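Local coordinates for protein putative acetyltransferase Sthe_0691 (Sphaerobacter thermophilus, PDB 3SHP) that probably transfers an acetyl group from acetyl-coenzyme A to an acceptor not yet identified, at residues Leu142-Met148 and Asp160-Ala166; Ala39-Glu43 and Ile122-Ile126. All coordinates share one frame; numbering follows the deposited sequence.

Interaction 1: residues Leu142-Met148 and Asp160-Ala166; sequences LKAAVRM and DLLIYQA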
loop_
_atom_site.group_PDB
_atom_site.type_symbol
_atom_site.label_atom_id
_atom_site.label_comp_id
_atom_site.label_asym_id
_atom_site.label_seq_id
_atom_site.Cartn_x
_atom_site.Cartn_y
_atom_site.Cartn_z
ATOM N N LEU A 142 14.661 37.675 -4.406
ATOM C CA LEU A 142 13.587 36.988 -3.710
ATOM C C LEU A 142 13.839 37.053 -2.204
ATOM O O LEU A 142 15.002 37.135 -1.764
ATOM C CB LEU A 142 13.489 35.517 -4.138
ATOM C CG LEU A 142 13.335 35.181 -5.624
ATOM C CD1 LEU A 142 13.256 33.647 -5.831
ATOM C CD2 LEU A 142 12.092 35.823 -6.150
ATOM N N LYS A 143 12.741 36.998 -1.436
ATOM C CA LYS A 143 12.771 37.042 0.022
ATOM C C LYS A 143 11.934 35.920 0.656
ATOM O O LYS A 143 10.841 35.577 0.176
ATOM C CB LYS A 143 12.284 38.404 0.513
ATOM C CG LYS A 143 13.356 39.521 0.334
ATOM C CD LYS A 143 12.739 40.891 0.432
ATOM C CE LYS A 143 13.722 41.971 -0.011
ATOM N NZ LYS A 143 14.871 42.124 0.954
ATOM N N ALA A 144 12.456 35.358 1.741
ATOM C CA ALA A 144 11.762 34.296 2.463
ATOM C C ALA A 144 10.442 34.820 2.982
ATOM O O ALA A 144 10.406 35.807 3.716
ATOM C CB ALA A 144 12.624 33.785 3.607
ATOM N N ALA A 145 9.360 34.154 2.602
ATOM C CA ALA A 145 8.012 34.642 2.901
ATOM C C ALA A 145 7.255 33.686 3.824
ATOM O O ALA A 145 6.459 34.120 4.675
ATOM C CB ALA A 145 7.240 34.826 1.598
ATOM N N VAL A 146 7.505 32.387 3.650
ATOM C CA VAL A 146 6.758 31.356 4.350
ATOM C C VAL A 146 7.732 30.329 4.871
ATOM O O VAL A 146 8.700 29.982 4.193
ATOM C CB VAL A 146 5.718 30.657 3.412
ATOM C CG1 VAL A 146 4.957 29.511 4.131
ATOM C CG2 VAL A 146 4.726 31.669 2.854
ATOM N N ARG A 147 7.480 29.860 6.089
ATOM C CA ARG A 147 8.213 28.743 6.659
ATOM C C ARG A 147 7.243 27.573 6.855
ATOM O O ARG A 147 6.163 27.749 7.445
ATOM C CB ARG A 147 8.797 29.126 8.014
ATOM C CG ARG A 147 9.632 28.013 8.628
ATOM C CD ARG A 147 10.090 28.350 10.053
ATOM N NE ARG A 147 10.840 29.606 10.175
ATOM C CZ ARG A 147 12.159 29.734 9.956
ATOM N NH1 ARG A 147 12.907 28.683 9.567
ATOM N NH2 ARG A 147 12.741 30.925 10.123
HETATM N N MSE A 148 7.617 26.403 6.348
HETATM C CA MSE A 148 6.868 25.185 6.582
HETATM C C MSE A 148 7.753 24.274 7.419
HETATM O O MSE A 148 8.683 23.640 6.896
HETATM C CB MSE A 148 6.502 24.538 5.246
HETATM C CG MSE A 148 5.610 25.442 4.352
HETATM SE SE MSE A 148 4.970 24.510 2.767
HETATM C CE MSE A 148 3.965 23.058 3.640
ATOM N N ASP A 160 12.956 22.475 7.232
ATOM C CA ASP A 160 11.842 23.304 6.817
ATOM C C ASP A 160 11.827 23.430 5.317
ATOM O O ASP A 160 12.874 23.474 4.671
ATOM C CB ASP A 160 11.938 24.716 7.409
ATOM C CG ASP A 160 12.000 24.731 8.921
ATOM O OD1 ASP A 160 11.755 23.700 9.582
ATOM O OD2 ASP A 160 12.316 25.802 9.458
ATOM N N LEU A 161 10.637 23.519 4.754
ATOM C CA LEU A 161 10.506 24.043 3.405
ATOM C C LEU A 161 10.259 25.544 3.514
ATOM O O LEU A 161 9.372 25.979 4.267
ATOM C CB LEU A 161 9.336 23.398 2.672
ATOM C CG LEU A 161 9.222 23.847 1.204
ATOM C CD1 LEU A 161 10.520 23.484 0.448
ATOM C CD2 LEU A 161 7.946 23.286 0.499
ATOM N N LEU A 162 11.022 26.324 2.758
ATOM C CA LEU A 162 10.862 27.761 2.741
ATOM C C LEU A 162 10.259 28.151 1.424
ATOM O O LEU A 162 10.542 27.514 0.417
ATOM C CB LEU A 162 12.217 28.455 2.914
ATOM C CG LEU A 162 13.011 28.094 4.180
ATOM C CD1 LEU A 162 14.336 28.884 4.275
ATOM C CD2 LEU A 162 12.141 28.353 5.378
ATOM N N ILE A 163 9.420 29.186 1.427
ATOM C CA ILE A 163 8.871 29.741 0.195
ATOM C C ILE A 163 9.411 31.149 0.019
ATOM O O ILE A 163 9.158 32.036 0.854
ATOM C CB ILE A 163 7.338 29.833 0.223
ATOM C CG1 ILE A 163 6.709 28.511 0.672
ATOM C CG2 ILE A 163 6.813 30.321 -1.137
ATOM C CD1 ILE A 163 6.866 27.363 -0.343
ATOM N N TYR A 164 10.164 31.342 -1.060
ATOM C CA TYR A 164 10.757 32.630 -1.378
ATOM C C TYR A 164 9.885 33.295 -2.421
ATOM O O TYR A 164 9.377 32.624 -3.323
ATOM C CB TYR A 164 12.191 32.450 -1.920
ATOM C CG TYR A 164 13.234 32.468 -0.829
ATOM C CD1 TYR A 164 13.300 31.440 0.111
ATOM C CD2 TYR A 164 14.150 33.511 -0.732
ATOM C CE1 TYR A 164 14.233 31.459 1.128
ATOM C CE2 TYR A 164 15.115 33.537 0.287
ATOM C CZ TYR A 164 15.148 32.498 1.198
ATOM O OH TYR A 164 16.083 32.479 2.210
ATOM N N GLN A 165 9.729 34.612 -2.296
ATOM C CA GLN A 165 8.869 35.394 -3.188
ATOM C C GLN A 165 9.462 36.736 -3.546
ATOM O O GLN A 165 10.221 37.328 -2.770
ATOM C CB GLN A 165 7.489 35.603 -2.549
ATOM C CG GLN A 165 6.663 34.310 -2.473
ATOM C CD GLN A 165 5.195 34.574 -2.124
ATOM O OE1 GLN A 165 4.863 34.938 -0.983
ATOM N NE2 GLN A 165 4.315 34.384 -3.098
ATOM N N ALA A 166 9.138 37.204 -4.742
ATOM C CA ALA A 166 9.195 38.622 -5.031
ATOM C C ALA A 166 7.785 39.024 -5.420
ATOM O O ALA A 166 7.117 38.358 -6.243
ATOM C CB ALA A 166 10.180 38.923 -6.133
#
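An antiparallel beta ladder interrupted by a classic beta bulge joins Leu142-Met148 to Asp160-Ala166, the last two long strands of the acetyltransferase sheet. Lys143 and Gln165 form a hydrogen-bonded pair, as do Val146 with Ile163 and Met148 with Leu161. The bulge lies between Ala144 and Val146, where two residues of one strand face Ile163: Ile163 O takes Ala145 N at 2.8 Å, almost straight along the C=O axis, and Val146 N at a longer 3.3 Å, in the carbonyl plane on a lone pair. Beyond it the register has moved by one residue.

On the face carrying Ala144 and Tyr164, Ala144 CB stands over the phenol ring, 4.0 Å from the centroid of Tyr164 and 23° off the ring normal, a CH-pi contact. Ala144 N also lies above this ring, toward its rim, while Leu142 O lies at its edge, in the ring plane. The Tyr164 hydroxyl reaches Glu138 of helix 131-139. With an alanine at this position, Ala144 CB is likely to lose the ring it rests on and Glu138 its hydroxyl partner.

The other face is aliphatic around Val146 and Ile163, which run side by side with Val146 CB 3.6 Å from Ile163 CG1. Farther along, Met148 SE meets Leu161 CD2 at 3.9 Å. Back on the face of Ala144 and Tyr164, the Arg147 side chain forms a salt bridge at the Asp160 end of the ladder, NH1 to Asp160 OD2 at 2.9 Å. The bend at chi3 (-56°) turns the guanidinium so that this oxygen lies at its edge, although guanidinium and carboxylate planes stand 79° apart. That angle, with a single nitrogen bonded, indicates a one-point grip; Arg147 NH2 instead bonds Leu46 O of the second subunit, so one guanidinium serves both the ladder and the interface.

Interaction 2: residues Ala39-Glu43 and Ile122-Ile126; sequences AARAE and ITVEI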
loop_
_atom_site.group_PDB
_atom_site.type_symbol
_atom_site.label_atom_id
_atom_site.label_comp_id
_atom_site.label_asym_id
_atom_site.label_seq_id
_atom_site.Cartn_x
_atom_site.Cartn_y
_atom_site.Cartn_z
ATOM N N ALA A 39 2.788 24.249 -8.314
ATOM C CA ALA A 39 4.255 24.214 -8.355
ATOM C C ALA A 39 4.898 24.910 -7.152
ATOM O O ALA A 39 6.105 24.862 -6.984
ATOM C CB ALA A 39 4.773 24.825 -9.655
ATOM N N ALA A 40 4.111 25.587 -6.328
ATOM C CA ALA A 40 4.599 26.052 -5.021
ATOM C C ALA A 40 3.469 25.961 -4.006
ATOM O O ALA A 40 2.475 26.703 -4.089
ATOM C CB ALA A 40 5.181 27.467 -5.084
ATOM N N ARG A 41 3.669 25.027 -3.072
ATOM C CA ARG A 41 2.792 24.618 -1.986
ATOM C C ARG A 41 2.118 25.665 -1.083
ATOM O O ARG A 41 1.018 25.434 -0.569
ATOM C CB ARG A 41 3.689 23.843 -1.024
ATOM C CG ARG A 41 3.364 22.490 -0.868
ATOM C CD ARG A 41 4.507 21.860 -0.113
ATOM N NE ARG A 41 5.557 21.529 -1.067
ATOM C CZ ARG A 41 6.334 20.447 -1.013
ATOM N NH1 ARG A 41 7.257 20.275 -1.963
ATOM N NH2 ARG A 41 6.175 19.534 -0.043
ATOM N N ALA A 42 2.857 26.731 -0.782
ATOM C CA ALA A 42 2.375 27.792 0.082
ATOM C C ALA A 42 2.867 29.099 -0.477
ATOM O O ALA A 42 3.810 29.123 -1.272
ATOM C CB ALA A 42 2.903 27.598 1.474
ATOM N N GLU A 43 2.253 30.196 -0.035
ATOM C CA GLU A 43 2.595 31.517 -0.549
ATOM C C GLU A 43 1.994 32.533 0.424
ATOM O O GLU A 43 1.022 32.219 1.116
ATOM C CB GLU A 43 2.017 31.692 -1.964
ATOM C CG GLU A 43 0.499 31.516 -2.003
ATOM C CD GLU A 43 -0.079 31.312 -3.389
ATOM O OE1 GLU A 43 -1.045 32.054 -3.708
ATOM O OE2 GLU A 43 0.366 30.392 -4.136
ATOM N N ILE A 122 6.386 36.075 -8.058
ATOM C CA ILE A 122 7.207 34.896 -8.341
ATOM C C ILE A 122 7.393 34.168 -7.018
ATOM O O ILE A 122 7.737 34.799 -6.007
ATOM C CB ILE A 122 8.603 35.286 -8.905
ATOM C CG1 ILE A 122 8.457 36.114 -10.188
ATOM C CG2 ILE A 122 9.456 34.048 -9.185
ATOM C CD1 ILE A 122 9.811 36.614 -10.808
ATOM N N THR A 123 7.175 32.852 -7.035
ATOM C CA THR A 123 7.076 32.055 -5.826
ATOM C C THR A 123 7.893 30.776 -6.065
ATOM O O THR A 123 7.639 30.034 -7.034
ATOM C CB THR A 123 5.578 31.740 -5.495
ATOM O OG1 THR A 123 4.847 32.962 -5.326
ATOM C CG2 THR A 123 5.428 30.926 -4.215
ATOM N N VAL A 124 8.879 30.547 -5.200
ATOM C CA VAL A 124 9.829 29.438 -5.347
ATOM C C VAL A 124 9.952 28.624 -4.049
ATOM O O VAL A 124 10.163 29.185 -2.963
ATOM C CB VAL A 124 11.242 29.953 -5.730
ATOM C CG1 VAL A 124 12.155 28.797 -6.135
ATOM C CG2 VAL A 124 11.158 30.992 -6.880
ATOM N N GLU A 125 9.864 27.305 -4.170
ATOM C CA GLU A 125 10.089 26.387 -3.046
ATOM C C GLU A 125 11.581 26.127 -2.912
ATOM O O GLU A 125 12.247 25.779 -3.923
ATOM C CB GLU A 125 9.396 25.046 -3.296
ATOM C CG GLU A 125 7.888 25.094 -3.321
ATOM C CD GLU A 125 7.247 23.675 -3.256
ATOM O OE1 GLU A 125 7.979 22.667 -3.432
ATOM O OE2 GLU A 125 6.011 23.581 -3.040
ATOM N N ILE A 126 12.115 26.315 -1.690
ATOM C CA ILE A 126 13.514 26.019 -1.394
ATOM C C ILE A 126 13.665 25.466 0.021
ATOM O O ILE A 126 13.221 26.090 0.980
ATOM C CB ILE A 126 14.439 27.267 -1.519
ATOM C CG1 ILE A 126 14.207 28.011 -2.850
ATOM C CG2 ILE A 126 15.923 26.849 -1.395
ATOM C CD1 ILE A 126 14.912 29.368 -2.920
#
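Glu125 reaches Arg41 because its CG is anti to the carbonyl carbon (chi1 -67°) and the chain is extended beyond CG, carrying the carboxylate from strand 121-127 to the loop. Arg41 answers with a bend at chi3 (-83°), which sets its guanidinium beside that carboxylate, the two side chains meeting at about a right angle.

The grip is side-on and uses two nitrogens. Arg41 NE bonds Glu125 OE2 at 2.9 Å, with the oxygen in the guanidinium plane but the nitrogen above the carboxylate plane; Arg41 NH1 bonds Glu125 OE1 at 2.9 Å on its syn side, tilted from both planes. The planes lie 49° apart, so this pair of bonds is twisted rather than flat. A third bond fixes the main chain: Arg41 N meets the anti lone pair of Glu125 OE2 at 2.8 Å and is nearly straight. Glu125 OE2 thus holds both the backbone and the side chain of one residue, while OE1 has a second cationic partner in Arg88. Two arginines on a buried carboxylate would be expected to favour its charged form.

Next to this polar cluster the contact turns apolar. Ala40 CB points toward the strand and rests 3.6 Å from Thr123 CG2, with Glu125 CG at 4.0 Å from the same Ala40 CB. Thr123 CG2 also approaches Ala42 O at 3.8 Å, while Thr123 OG1 is engaged by Gln165.

The loop therefore lies across one face of the sheet, over strand 121-127 and its neighbours 84-91 and 157-167: Ala40 touches Ser86 and Arg41 touches Leu161. Val124 points away from the loop, and Ile126 packs on helix 131-139. At the loop's end, Glu43 pairs with a strand of the second subunit.

How the interactions relate
From the N terminus, the loop 39-43 follows helix 21-26, and the chain comes back to it 79 residues later, at strand 121-127, closing interaction 2 around the three antiparallel strands 58-66, 72-80 and 84-91 and helix 98-116. Interaction 1 opens only afterwards, beyond helix 131-139, and closes a short excursion of 11 residues, so the two lie in series, neither nested nor crossed. Their centres are 7 Å apart, because strands 121-127 and 157-167 are neighbours in the sheet: Leu162 N probably bonds Ile126 O at 2.8 Å. Ile163 CG2 also packs on Ala42 O. Together they tie loop, sheet and second subunit, which both touch.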